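Side-chain contact in adhesion G-protein coupled receptor G6 (Danio rerio, PDB 6V55), which probably acts as a cell-surface adhesion receptor in myelination, its extracellular region carrying a calcium-binding CUB domain and a membrane-proximal GPS motif: residues 510-513 with 519-522. Sequence-based numbering, arbitrary orientation.
Sequences ITVS and DVAV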
loop_
_atom_site.group_PDB
_atom_site.type_symbol
_atom_site.label_atom_id
_atom_site.label_comp_id
_atom_site.label_asym_id
_atom_site.label_seq_id
_atom_site.Cartn_x
_atom_site.Cartn_y
_atom_site.Cartn_z
ATOM N N ILE A 510 9.794 -6.017 30.519
ATOM C CA ILE A 510 8.478 -6.415 31.005
ATOM C C ILE A 510 8.655 -7.441 32.120
ATOM O O ILE A 510 9.668 -8.149 32.206
ATOM C CB ILE A 510 7.593 -6.930 29.844
ATOM C CG1 ILE A 510 6.116 -6.708 30.144
ATOM C CG2 ILE A 510 7.846 -8.405 29.501
ATOM C CD1 ILE A 510 5.205 -7.066 28.975
ATOM N N THR A 511 7.705 -7.459 33.039
ATOM C CA THR A 511 7.750 -8.340 34.194
ATOM C C THR A 511 6.581 -9.306 34.067
ATOM O O THR A 511 5.422 -8.879 34.013
ATOM C CB THR A 511 7.693 -7.532 35.489
ATOM O OG1 THR A 511 6.695 -6.508 35.360
ATOM C CG2 THR A 511 9.048 -6.873 35.752
ATOM N N VAL A 512 6.891 -10.595 33.971
ATOM C CA VAL A 512 5.877 -11.573 33.611
ATOM C C VAL A 512 5.067 -11.938 34.846
ATOM O O VAL A 512 5.575 -11.945 35.975
ATOM C CB VAL A 512 6.518 -12.811 32.963
ATOM C CG1 VAL A 512 7.001 -12.481 31.574
ATOM C CG2 VAL A 512 7.676 -13.298 33.786
ATOM N N SER A 513 3.789 -12.196 34.634
ATOM C CA SER A 513 2.874 -12.645 35.664
ATOM C C SER A 513 2.192 -13.871 35.108
ATOM O O SER A 513 2.374 -14.202 33.942
ATOM C CB SER A 513 1.807 -11.591 35.983
ATOM O OG SER A 513 0.935 -11.407 34.871
ATOM N N ASP A 519 0.074 -13.259 26.923
ATOM C CA ASP A 519 0.232 -12.114 26.034
ATOM C C ASP A 519 1.691 -11.908 25.636
ATOM O O ASP A 519 1.972 -11.632 24.462
ATOM C CB ASP A 519 -0.328 -10.857 26.697
ATOM C CG ASP A 519 -0.605 -9.738 25.697
ATOM O OD1 ASP A 519 -1.596 -9.864 24.925
ATOM O OD2 ASP A 519 0.175 -8.741 25.692
ATOM N N VAL A 520 2.611 -12.043 26.608
ATOM C CA VAL A 520 4.052 -11.919 26.369
ATOM C C VAL A 520 4.536 -12.993 25.395
ATOM O O VAL A 520 5.253 -12.696 24.429
ATOM C CB VAL A 520 4.809 -12.006 27.706
ATOM C CG1 VAL A 520 6.308 -12.192 27.504
ATOM C CG2 VAL A 520 4.566 -10.810 28.517
ATOM N N ALA A 521 4.109 -14.251 25.612
ATOM C CA ALA A 521 4.574 -15.370 24.801
ATOM C C ALA A 521 4.091 -15.270 23.363
ATOM O O ALA A 521 4.847 -15.598 22.446
ATOM C CB ALA A 521 4.116 -16.685 25.414
ATOM N N VAL A 522 2.863 -14.770 23.160
ATOM C CA VAL A 522 2.303 -14.576 21.823
ATOM C C VAL A 522 3.086 -13.502 21.063
ATOM O O VAL A 522 3.451 -13.702 19.895
ATOM C CB VAL A 522 0.799 -14.248 21.944
ATOM C CG1 VAL A 522 0.283 -13.501 20.783
ATOM C CG2 VAL A 522 -0.014 -15.510 22.064
#
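Ile510 reaches Val520 with its far end: CD1 lies 3.8 Å from Val520 CG2, the closest approach between the two segments. The side chain is nearly extended, CG1 anti to the backbone N (chi1 -152°) and CD1 anti to CA (chi2 174°), which carries the terminal methyl past the valine, the two side chains running alongside each other in opposite directions. The branch methyl CG2 of Ile510 approaches the same valine methyl, Val520 CG2, more distantly at 4.2 Å. Thr511 turns its side chain away from the helix, and its carbonyl O takes a weak hydrogen bond from Asn516 ND2. Val512 then comes back to the contact, meeting the other branch of the same valine: its CG1 is 4.1 Å from Val520 CG1, the two side chains crossing at about a right angle. Val520 has CG1 anti to its backbone N (chi1 167°) and CG2 anti to the carbonyl carbon; the two methyls part between Val512 and Ile510, and the residue is itself buried. No hydrogen bond joins the two segments; the CA atoms of Val512 and Val520 stay 7.5 Å apart, and only methyl groups bridge the gap. At Ser513, which does not touch the helix, the backbone N is hydrogen-bonded to Asn516 OD1 and OG weakly to the N of Glu515. The contact joins the loop between strand 493-496 and helix 517-527 to the first turn of that helix, consistent with the helical part of a GAIN domain. Helix 534-550 touches both valines, Val512 lying on Lys543, Glu546 and Ile550 and Val520 on Leu547, while Lys543 NZ also hydrogen-bonds Ile510 O; Ala521, next along helix 517-527, rests on helix 555-568.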